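Local coordinates for nematode fatty acid retinoid binding protein (Necator americanus, PDB 4XCP), which probably binds fatty acids and retinol, and holds two molecules of palmitic acid between its helices in this structure, at residues D20-Y25 / A112-G117; K49-A54 / E61-A66; A83-K88 / K149-L154; A127-V132 / G161-F166. All coordinates share one frame; numbering follows the deposited sequence.

This all-helical protein illustrates how the chemistry of a contact follows its depth in the fold. Interaction 4 is buried, and its side-chain contacts are apolar; interactions 1 and 2 are partly buried, each with a palmitic acid touching its residues; interaction 3 lies at the surface and alone has a direct hydrogen bond between its segments. The contacts are also coupled. Y115 of interaction 1 stacks on F52 of interaction 2, Y25 of interaction 1 packs against V129 and F166 of interaction 4, and K86 of interaction 3 forms a salt bridge with E61 of interaction 2. Interactions 3 and 4, although without direct contact, draw on the successive helices 152-159 and 162-167.

Interaction 1 (D20-Y25 / A112-G117); sequences DIPADY and ARYYTG. With PLM (palmitic acid), chain B.
I21 and Y114 meet at the phenol end of the ring. The CG1 branch of I21 lies 3.7 Å from the hydroxyl oxygen OH of Y114 and 3.8 Å from its CZ, approaching obliquely, so that isoleucine covers the tip of the tyrosine and little else of it. The CD2-CE2 side of the ring meets palmitic acid: Y114 CD2 is 3.6 Å from C4 of the ligand, and Y114 CE2 is 3.7 Å from C2. I21 also takes part here, because its chain carries CD1 to 3.7 Å from C3 of the same palmitic acid. With CG1 turned beside the backbone N and anti to the carbonyl carbon (chi1 -46°), one isoleucine branch can serve both tyrosine and ligand. F16, L125 and P120 add further cover to the Y114 side chain, making this the dense part of the contact.

The other side is looser and wetter. D20 brings only CB to the ring edge, 4.3 Å from Y114 CE1, while its carboxylate turns to the backbone N of K17. One water joins the D20 carbonyl to the phenol hydroxyl: it donates to D20 O at 2.9 Å and is hydrogen-bonded to Y114 OH at 2.7 Å. The phenol thus has ring carbons against the fatty acid and a polar end satisfied by water. Such a division suits the wall of a lipid-binding cavity, since the ring carbons can touch the acyl chain while the hydroxyl keeps a polar partner beside residues 20-22.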
# COMPACT_ATOMS: atom_id res chain seq x y z
N ASP A 20 -14.02 -1.04 -7.29
CA ASP A 20 -13.71 0.38 -7.52
C ASP A 20 -12.27 0.55 -7.95
O ASP A 20 -11.95 1.52 -8.63
CB ASP A 20 -13.97 1.21 -6.26
CG ASP A 20 -15.44 1.24 -5.87
OD1 ASP A 20 -16.28 0.79 -6.68
OD2 ASP A 20 -15.74 1.70 -4.76
N ILE A 21 -11.40 -0.41 -7.56
CA ILE A 21 -9.98 -0.41 -7.91
C ILE A 21 -9.84 -1.16 -9.23
O ILE A 21 -10.23 -2.32 -9.30
CB ILE A 21 -9.09 -1.06 -6.81
CG1 ILE A 21 -9.44 -0.57 -5.39
CG2 ILE A 21 -7.61 -0.86 -7.13
CD1 ILE A 21 -8.92 -1.53 -4.23
N PRO A 22 -9.26 -0.55 -10.29
CA PRO A 22 -9.08 -1.29 -11.56
C PRO A 22 -8.29 -2.58 -11.33
O PRO A 22 -7.33 -2.58 -10.54
CB PRO A 22 -8.30 -0.30 -12.44
CG PRO A 22 -8.59 1.04 -11.87
CD PRO A 22 -8.76 0.84 -10.39
N ALA A 23 -8.75 -3.69 -11.96
CA ALA A 23 -8.13 -5.02 -11.86
C ALA A 23 -6.61 -4.98 -12.17
O ALA A 23 -5.84 -5.64 -11.48
CB ALA A 23 -8.83 -6.00 -12.80
N ASP A 24 -6.19 -4.18 -13.16
CA ASP A 24 -4.78 -4.07 -13.54
C ASP A 24 -3.95 -3.30 -12.49
O ASP A 24 -2.74 -3.48 -12.44
CB ASP A 24 -4.59 -3.52 -14.98
CG ASP A 24 -5.28 -2.20 -15.32
OD1 ASP A 24 -6.16 -1.76 -14.53
OD2 ASP A 24 -4.99 -1.63 -16.40
N TYR A 25 -4.60 -2.50 -11.61
CA TYR A 25 -3.89 -1.86 -10.50
C TYR A 25 -3.80 -2.88 -9.36
O TYR A 25 -2.78 -2.97 -8.71
CB TYR A 25 -4.56 -0.55 -10.04
CG TYR A 25 -3.86 0.10 -8.86
CD1 TYR A 25 -2.76 0.93 -9.05
CD2 TYR A 25 -4.29 -0.12 -7.56
CE1 TYR A 25 -2.11 1.53 -7.97
CE2 TYR A 25 -3.65 0.47 -6.47
CZ TYR A 25 -2.57 1.31 -6.68
OH TYR A 25 -1.96 1.89 -5.60
N ALA A 112 -6.21 7.06 1.29
CA ALA A 112 -6.97 8.15 1.92
C ALA A 112 -8.13 8.60 1.01
O ALA A 112 -9.22 8.90 1.50
CB ALA A 112 -6.06 9.34 2.21
N ARG A 113 -7.91 8.58 -0.32
CA ARG A 113 -8.91 8.98 -1.30
C ARG A 113 -10.09 8.00 -1.41
O ARG A 113 -11.18 8.43 -1.80
CB ARG A 113 -8.25 9.24 -2.65
CG ARG A 113 -7.38 10.49 -2.61
CD ARG A 113 -7.00 10.94 -3.99
NE ARG A 113 -8.18 11.33 -4.76
CZ ARG A 113 -8.18 11.53 -6.07
NH1 ARG A 113 -7.07 11.39 -6.77
NH2 ARG A 113 -9.31 11.87 -6.69
N TYR A 114 -9.90 6.70 -1.06
CA TYR A 114 -10.98 5.70 -1.07
C TYR A 114 -11.86 5.82 0.18
O TYR A 114 -12.99 5.32 0.18
CB TYR A 114 -10.43 4.27 -1.19
CG TYR A 114 -9.98 3.89 -2.58
CD1 TYR A 114 -10.90 3.53 -3.57
CD2 TYR A 114 -8.63 3.91 -2.93
CE1 TYR A 114 -10.49 3.25 -4.87
CE2 TYR A 114 -8.20 3.57 -4.21
CZ TYR A 114 -9.14 3.24 -5.18
OH TYR A 114 -8.71 2.94 -6.45
N TYR A 115 -11.33 6.45 1.26
CA TYR A 115 -12.03 6.65 2.53
C TYR A 115 -12.84 7.91 2.48
O TYR A 115 -14.00 7.92 2.90
CB TYR A 115 -11.04 6.77 3.68
CG TYR A 115 -10.44 5.47 4.17
CD1 TYR A 115 -11.25 4.38 4.49
CD2 TYR A 115 -9.07 5.37 4.41
CE1 TYR A 115 -10.70 3.20 4.99
CE2 TYR A 115 -8.52 4.21 4.94
CZ TYR A 115 -9.33 3.12 5.23
OH TYR A 115 -8.77 2.00 5.76
N THR A 116 -12.23 9.00 2.00
CA THR A 116 -12.87 10.30 1.86
C THR A 116 -13.69 10.33 0.54
O THR A 116 -13.92 9.28 -0.08
CB THR A 116 -11.83 11.44 2.07
OG1 THR A 116 -12.52 12.66 2.33
CG2 THR A 116 -10.87 11.62 0.89
N GLY A 117 -14.14 11.53 0.17
CA GLY A 117 -14.89 11.74 -1.06
C GLY A 117 -14.00 11.69 -2.29
O GLY A 117 -12.81 12.02 -2.21
C1 PLM B . -4.40 0.91 -1.95
O1 PLM B . -4.55 -0.08 -1.12
O2 PLM B . -3.30 1.38 -2.22
C2 PLM B . -5.68 1.42 -2.54
C3 PLM B . -6.96 0.76 -2.04
C4 PLM B . -7.49 1.32 -0.74
C5 PLM B . -8.75 0.66 -0.24
C6 PLM B . -9.40 1.34 0.96
C7 PLM B . -9.45 0.51 2.24
C8 PLM B . -8.12 0.41 2.93
C9 PLM B . -8.10 -0.48 4.13
CA PLM B . -6.90 -1.38 4.20
CB PLM B . -5.74 -0.91 5.06
CC PLM B . -4.62 -1.95 5.21
CD PLM B . -3.68 -2.13 3.99
CE PLM B . -4.27 -2.89 2.80
CF PLM B . -3.30 -3.21 1.70
CG PLM B . -3.06 -2.11 0.69
O HOH W 1 -10.29 3.90 -8.45

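Interaction 2 (K49-A54 / E61-A66); sequences KEVFKA and EESIAA. With PLM (palmitic acid), chain C.
V51 and A66 are where the two backbones come nearest, their CA atoms 6.7 Å apart, as helix 42-53 nears its end and helix 60-70 runs past it. V51 CG1, anti to the backbone N (chi1 170°), is directed at the neighbouring helix and touches it in three places: S63 O at 3.7 Å, S63 OG at 4.1 Å and A66 CB at 4.2 Å. A methyl group therefore lies against a helical carbonyl, a hydroxyl and another methyl, held by van der Waals contact. The small side chain of A66 probably helps to allow the close approach at that point, and L67 and K70 extend the surface met by V51.

S63 has two partners here. Its OG also stands anti to the backbone N, and from there it reaches the terminal methyl CG of palmitic acid at 3.3 Å, while V51 CG1 approaches the same oxygen from roughly a right angle. Serine is thus shared between the interhelical packing and the far end of the bound fatty acid, whose carboxylate end is hydrogen-bonded to T60 N in the same helix.

Y57, in the link between the helices, packs on S63 and A66 and gives its OH to V51 O as a hydrogen-bonding partner. The two helices and their short connection make a helix-loop-helix unit, part of the protein wall around the bound lipid in this all-alpha fold.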
# COMPACT_ATOMS: atom_id res chain seq x y z
N LYS A 49 -13.38 2.88 7.79
CA LYS A 49 -13.79 4.24 7.46
C LYS A 49 -13.97 5.08 8.74
O LYS A 49 -13.46 6.21 8.79
CB LYS A 49 -15.09 4.21 6.62
CG LYS A 49 -15.61 5.59 6.21
CD LYS A 49 -16.84 5.47 5.34
CE LYS A 49 -17.42 6.81 4.95
NZ LYS A 49 -16.55 7.54 3.98
N GLU A 50 -14.67 4.54 9.76
CA GLU A 50 -14.87 5.25 11.04
C GLU A 50 -13.54 5.55 11.75
O GLU A 50 -13.35 6.64 12.26
CB GLU A 50 -15.80 4.45 11.98
CG GLU A 50 -17.25 4.51 11.55
CD GLU A 50 -18.16 3.53 12.27
OE1 GLU A 50 -17.65 2.63 12.96
OE2 GLU A 50 -19.39 3.63 12.07
N VAL A 51 -12.61 4.57 11.78
CA VAL A 51 -11.29 4.78 12.37
C VAL A 51 -10.55 5.87 11.57
O VAL A 51 -10.01 6.80 12.16
CB VAL A 51 -10.47 3.46 12.50
CG1 VAL A 51 -9.01 3.74 12.89
CG2 VAL A 51 -11.11 2.53 13.53
N PHE A 52 -10.55 5.79 10.24
CA PHE A 52 -9.88 6.79 9.41
C PHE A 52 -10.45 8.19 9.68
O PHE A 52 -9.69 9.15 9.87
CB PHE A 52 -9.94 6.44 7.90
CG PHE A 52 -9.34 7.56 7.06
CD1 PHE A 52 -7.96 7.65 6.88
CD2 PHE A 52 -10.15 8.56 6.52
CE1 PHE A 52 -7.40 8.71 6.14
CE2 PHE A 52 -9.59 9.60 5.76
CZ PHE A 52 -8.22 9.67 5.58
N LYS A 53 -11.79 8.30 9.72
CA LYS A 53 -12.49 9.57 9.96
C LYS A 53 -12.26 10.16 11.36
O LYS A 53 -12.33 11.38 11.50
CB LYS A 53 -13.99 9.42 9.65
CG LYS A 53 -14.30 9.32 8.15
CD LYS A 53 -14.11 10.64 7.40
CE LYS A 53 -13.89 10.40 5.92
NZ LYS A 53 -13.75 11.68 5.17
N ALA A 54 -11.95 9.33 12.37
CA ALA A 54 -11.67 9.76 13.74
C ALA A 54 -10.19 10.16 13.90
O ALA A 54 -9.77 10.54 14.98
CB ALA A 54 -12.05 8.66 14.74
N GLU A 61 0.85 2.89 14.16
CA GLU A 61 0.65 2.09 15.37
C GLU A 61 -0.56 2.58 16.20
O GLU A 61 -1.33 1.75 16.70
CB GLU A 61 1.95 2.06 16.21
CG GLU A 61 3.11 1.29 15.56
CD GLU A 61 3.85 1.92 14.39
OE1 GLU A 61 3.81 3.17 14.22
OE2 GLU A 61 4.51 1.16 13.64
N GLU A 62 -0.75 3.92 16.30
CA GLU A 62 -1.87 4.54 17.04
C GLU A 62 -3.21 4.32 16.30
O GLU A 62 -4.24 4.07 16.94
CB GLU A 62 -1.60 6.03 17.25
CG GLU A 62 -2.48 6.67 18.29
CD GLU A 62 -2.11 8.12 18.54
OE1 GLU A 62 -2.70 9.00 17.87
OE2 GLU A 62 -1.18 8.37 19.34
N SER A 63 -3.16 4.38 14.95
CA SER A 63 -4.30 4.11 14.08
C SER A 63 -4.75 2.63 14.25
O SER A 63 -5.95 2.37 14.37
CB SER A 63 -3.91 4.39 12.63
OG SER A 63 -5.06 4.26 11.81
N ILE A 64 -3.79 1.69 14.31
CA ILE A 64 -4.04 0.25 14.52
C ILE A 64 -4.62 -0.01 15.93
O ILE A 64 -5.57 -0.79 16.09
CB ILE A 64 -2.76 -0.59 14.22
CG1 ILE A 64 -2.34 -0.42 12.74
CG2 ILE A 64 -2.94 -2.09 14.59
CD1 ILE A 64 -0.97 -1.05 12.39
N ALA A 65 -4.09 0.68 16.95
CA ALA A 65 -4.59 0.58 18.33
C ALA A 65 -6.06 1.03 18.40
O ALA A 65 -6.86 0.35 19.05
CB ALA A 65 -3.71 1.40 19.28
N ALA A 66 -6.43 2.13 17.71
CA ALA A 66 -7.82 2.63 17.65
C ALA A 66 -8.69 1.59 16.93
O ALA A 66 -9.81 1.32 17.37
CB ALA A 66 -7.88 3.98 16.94
C1 PLM C . 4.31 5.46 10.82
O1 PLM C . 3.90 4.97 11.84
O2 PLM C . 3.99 6.66 10.42
C2 PLM C . 5.25 4.75 9.89
C3 PLM C . 5.28 3.24 10.06
C4 PLM C . 6.04 2.53 8.95
C5 PLM C . 5.21 2.28 7.69
C6 PLM C . 4.23 1.12 7.81
C7 PLM C . 3.77 0.57 6.46
C8 PLM C . 2.68 -0.49 6.54
C9 PLM C . 1.49 -0.24 5.64
CA PLM C . 0.36 -1.24 5.82
CB PLM C . -0.42 -1.10 7.13
CC PLM C . -1.27 0.16 7.23
CD PLM C . -2.29 0.08 8.35
CE PLM C . -3.18 1.31 8.51
CF PLM C . -4.68 1.01 8.63
CG PLM C . -5.33 1.55 9.88

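Interaction 3 (A83-K88 / K149-L154); sequences AMVKSK and KQFPFL
K88 meets the CZ end of the F151 ring obliquely and reaches on to the backbone of Q150. CB of K88 is 3.6 Å from F151 CZ, and K88 CD follows at 3.8 Å from F151 CE1; the aliphatic chain thus crosses the outer end of the ring at a slant. An almost extended middle leads to a bend at chi4 (-139°), which brings NZ to Q150 O at 2.9 Å. This hydrogen bond is nearly linear with the carbonyl, the C=O...N angle being 169°.

Q150 runs obliquely to the lysine. Its CG rests 3.4 Å from K88 O, and its bent chain brings NE2 within 4.0 Å of K88 CA, so the two residues overlap in both directions, each side chain against the other's backbone. Q150 closes helix 141-150, F151 leaves helical geometry and occupies the N-cap position of helix 152-159, and this helix-helix joint is met by the flank of helix 72-90. A lysine ammonium at a helix C-terminal carbonyl is probably favoured by the partial negative charge there.

F151 also draws on V85, whose CG1 is 4.4 Å from its CZ, and on F147, whose ring lies at about 20° to its own. V85 touches palmitic acid as well. Within helix 72-90, M84 O, of a selenomethionine, accepts from K88 N and from S87 OG, both from one face of its plane, the serine oxygen lying above that plane.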
# COMPACT_ATOMS: atom_id res chain seq x y z
N ALA A 83 3.18 -5.47 10.66
CA ALA A 83 4.40 -5.98 11.29
C ALA A 83 5.33 -6.64 10.26
O ALA A 83 6.54 -6.55 10.40
CB ALA A 83 4.06 -6.94 12.41
N MSE A 84 4.76 -7.31 9.25
CA MSE A 84 5.52 -7.96 8.18
C MSE A 84 6.21 -6.91 7.32
O MSE A 84 7.36 -7.10 6.97
CB MSE A 84 4.59 -8.81 7.30
CG MSE A 84 4.47 -10.24 7.76
SE MSE A 84 3.13 -11.19 6.69
CE MSE A 84 3.95 -10.93 4.87
N VAL A 85 5.50 -5.82 6.98
CA VAL A 85 6.05 -4.74 6.17
C VAL A 85 7.12 -4.00 6.98
O VAL A 85 8.20 -3.76 6.46
CB VAL A 85 4.96 -3.80 5.59
CG1 VAL A 85 5.59 -2.58 4.92
CG2 VAL A 85 4.06 -4.56 4.61
N LYS A 86 6.82 -3.69 8.25
CA LYS A 86 7.71 -2.99 9.18
C LYS A 86 9.04 -3.75 9.36
O LYS A 86 10.09 -3.12 9.34
CB LYS A 86 7.01 -2.75 10.54
CG LYS A 86 7.73 -1.81 11.48
CD LYS A 86 6.94 -1.59 12.76
CE LYS A 86 7.60 -0.59 13.67
NZ LYS A 86 6.71 -0.17 14.78
N SER A 87 8.99 -5.10 9.49
CA SER A 87 10.20 -5.91 9.64
C SER A 87 11.01 -5.99 8.35
O SER A 87 12.24 -6.06 8.40
CB SER A 87 9.89 -7.30 10.19
OG SER A 87 9.32 -8.14 9.21
N LYS A 88 10.33 -5.97 7.19
CA LYS A 88 11.01 -5.99 5.89
C LYS A 88 11.76 -4.67 5.67
O LYS A 88 12.92 -4.72 5.27
CB LYS A 88 10.01 -6.26 4.76
CG LYS A 88 9.62 -7.72 4.64
CD LYS A 88 8.43 -7.87 3.73
CE LYS A 88 8.18 -9.30 3.33
NZ LYS A 88 7.82 -9.39 1.89
N LYS A 149 15.27 -8.11 -2.31
CA LYS A 149 15.49 -9.20 -1.34
C LYS A 149 14.34 -9.24 -0.33
O LYS A 149 13.90 -10.33 0.04
CB LYS A 149 16.85 -8.99 -0.64
CG LYS A 149 17.27 -10.11 0.29
CD LYS A 149 18.78 -10.13 0.45
CE LYS A 149 19.23 -10.86 1.69
NZ LYS A 149 19.37 -9.94 2.85
N GLN A 150 13.82 -8.07 0.07
CA GLN A 150 12.72 -7.97 1.02
C GLN A 150 11.37 -7.98 0.35
O GLN A 150 10.39 -8.43 0.95
CB GLN A 150 12.87 -6.72 1.92
CG GLN A 150 14.17 -6.66 2.77
CD GLN A 150 14.51 -7.92 3.52
OE1 GLN A 150 15.66 -8.38 3.52
NE2 GLN A 150 13.52 -8.52 4.13
N PHE A 151 11.30 -7.43 -0.88
CA PHE A 151 10.03 -7.32 -1.60
C PHE A 151 10.14 -7.91 -3.00
O PHE A 151 10.13 -7.15 -3.97
CB PHE A 151 9.61 -5.85 -1.65
CG PHE A 151 9.30 -5.26 -0.30
CD1 PHE A 151 8.06 -5.46 0.30
CD2 PHE A 151 10.24 -4.48 0.37
CE1 PHE A 151 7.77 -4.89 1.53
CE2 PHE A 151 9.95 -3.92 1.61
CZ PHE A 151 8.72 -4.10 2.17
N PRO A 152 10.23 -9.26 -3.14
CA PRO A 152 10.43 -9.85 -4.47
C PRO A 152 9.24 -9.71 -5.41
O PRO A 152 9.46 -9.64 -6.62
CB PRO A 152 10.77 -11.32 -4.18
CG PRO A 152 10.13 -11.59 -2.85
CD PRO A 152 10.25 -10.30 -2.08
N PHE A 153 8.01 -9.64 -4.88
CA PHE A 153 6.83 -9.47 -5.75
C PHE A 153 6.85 -8.09 -6.39
O PHE A 153 6.64 -7.98 -7.60
CB PHE A 153 5.50 -9.71 -4.98
CG PHE A 153 4.30 -9.50 -5.88
CD1 PHE A 153 3.78 -10.55 -6.63
CD2 PHE A 153 3.73 -8.24 -6.02
CE1 PHE A 153 2.70 -10.34 -7.49
CE2 PHE A 153 2.65 -8.03 -6.89
CZ PHE A 153 2.16 -9.08 -7.62
N LEU A 154 7.08 -7.05 -5.58
CA LEU A 154 7.12 -5.67 -6.05
C LEU A 154 8.31 -5.42 -6.98
O LEU A 154 8.13 -4.76 -8.01
CB LEU A 154 7.08 -4.69 -4.87
CG LEU A 154 5.72 -4.57 -4.13
CD1 LEU A 154 5.86 -3.71 -2.88
CD2 LEU A 154 4.62 -4.00 -5.04

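Interaction 4 (A127-V132 / G161-F166); sequences ASVKEV and GKAAKF
The shortest polar bond here, K165 N to G161 O at 2.9 Å, closes the first turn of helix 162-167, the turn that presents A163 and, just beyond it, F166 to V129. G161 enters that turn with positive phi (93°), a value at which a side chain would collide with the preceding carbonyl, so glycine is well suited to the change of direction between helices 152-159 and 162-167. S160 OG adds a hydrogen bond to K162 N.

The side-chain contacts across it are apolar, with one methyl also touching a carbonyl oxygen. V129 divides its two branches: CG1, anti to the backbone N (chi1 173°), settles against A163, 3.9 Å from its CB and 3.6 Å from its carbonyl O, whereas CG2 is turned to the aromatic ring, 3.8 Å from F166 CD2 and 3.9 Å from F166 CE2. The valine fork and the phenylalanine side chain meet at about a right angle. F166 can reach it because its CG is anti to the backbone N, extending the ring toward helix 122-138.

L28 packs on both V129 and F166 from a loop. S128 and V132 pack on helix 94-115, V132 also on F158, while A163 leans on V157 and F158 of helix 152-159. Helix 162-167 thus lies against both helix 122-138 and helix 152-159, near the C-terminus of the chain.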
# COMPACT_ATOMS: atom_id res chain seq x y z
N ALA A 127 -0.63 7.81 -12.55
CA ALA A 127 0.30 8.86 -12.13
C ALA A 127 1.04 8.44 -10.85
O ALA A 127 2.25 8.65 -10.80
CB ALA A 127 -0.44 10.17 -11.91
N SER A 128 0.35 7.79 -9.87
CA SER A 128 1.03 7.33 -8.65
C SER A 128 2.05 6.22 -8.93
O SER A 128 3.15 6.26 -8.38
CB SER A 128 0.05 6.91 -7.55
OG SER A 128 -0.69 5.76 -7.90
N VAL A 129 1.71 5.27 -9.82
CA VAL A 129 2.61 4.15 -10.19
C VAL A 129 3.82 4.68 -10.96
O VAL A 129 4.95 4.22 -10.73
CB VAL A 129 1.84 3.03 -10.95
CG1 VAL A 129 2.79 1.95 -11.48
CG2 VAL A 129 0.76 2.41 -10.06
N LYS A 130 3.57 5.62 -11.87
CA LYS A 130 4.61 6.26 -12.68
C LYS A 130 5.68 6.89 -11.77
O LYS A 130 6.87 6.65 -12.00
CB LYS A 130 3.99 7.31 -13.64
CG LYS A 130 4.93 7.76 -14.75
CD LYS A 130 4.23 8.77 -15.67
CE LYS A 130 5.16 9.40 -16.68
NZ LYS A 130 5.63 8.44 -17.72
N GLU A 131 5.26 7.60 -10.70
CA GLU A 131 6.18 8.18 -9.73
C GLU A 131 6.96 7.12 -8.93
O GLU A 131 8.16 7.27 -8.76
CB GLU A 131 5.47 9.15 -8.76
CG GLU A 131 6.42 9.95 -7.87
CD GLU A 131 7.62 10.63 -8.53
OE1 GLU A 131 7.58 10.91 -9.75
OE2 GLU A 131 8.62 10.85 -7.81
N VAL A 132 6.26 6.09 -8.42
CA VAL A 132 6.87 5.00 -7.65
C VAL A 132 7.92 4.28 -8.54
O VAL A 132 9.05 4.05 -8.10
CB VAL A 132 5.78 4.05 -7.07
CG1 VAL A 132 6.39 2.75 -6.54
CG2 VAL A 132 4.97 4.74 -5.97
N GLY A 161 8.37 -4.93 -16.30
CA GLY A 161 7.73 -3.93 -17.15
C GLY A 161 6.24 -3.82 -16.87
O GLY A 161 5.54 -3.04 -17.53
N LYS A 162 5.74 -4.59 -15.89
CA LYS A 162 4.33 -4.60 -15.49
C LYS A 162 3.86 -3.23 -14.98
O LYS A 162 2.80 -2.76 -15.40
CB LYS A 162 4.05 -5.71 -14.45
CG LYS A 162 2.59 -6.11 -14.37
CD LYS A 162 2.37 -7.28 -13.41
CE LYS A 162 0.92 -7.68 -13.29
NZ LYS A 162 0.41 -8.37 -14.51
N ALA A 163 4.67 -2.57 -14.13
CA ALA A 163 4.34 -1.23 -13.62
C ALA A 163 4.33 -0.20 -14.76
O ALA A 163 3.43 0.64 -14.81
CB ALA A 163 5.32 -0.81 -12.53
N ALA A 164 5.32 -0.28 -15.69
CA ALA A 164 5.43 0.63 -16.83
C ALA A 164 4.24 0.49 -17.78
O ALA A 164 3.71 1.49 -18.22
CB ALA A 164 6.74 0.41 -17.56
N LYS A 165 3.81 -0.76 -18.05
CA LYS A 165 2.64 -1.07 -18.89
C LYS A 165 1.39 -0.39 -18.32
O LYS A 165 0.67 0.28 -19.05
CB LYS A 165 2.41 -2.59 -18.97
CG LYS A 165 2.86 -3.23 -20.28
CD LYS A 165 2.81 -4.77 -20.21
CE LYS A 165 4.12 -5.39 -19.77
NZ LYS A 165 3.96 -6.81 -19.35
N PHE A 166 1.14 -0.53 -17.00
CA PHE A 166 0.00 0.11 -16.35
C PHE A 166 0.08 1.63 -16.40
O PHE A 166 -0.91 2.28 -16.75
CB PHE A 166 -0.15 -0.36 -14.89
CG PHE A 166 -1.29 0.34 -14.17
CD1 PHE A 166 -2.61 -0.04 -14.38
CD2 PHE A 166 -1.03 1.41 -13.31
CE1 PHE A 166 -3.66 0.63 -13.74
CE2 PHE A 166 -2.09 2.08 -12.68
CZ PHE A 166 -3.39 1.69 -12.91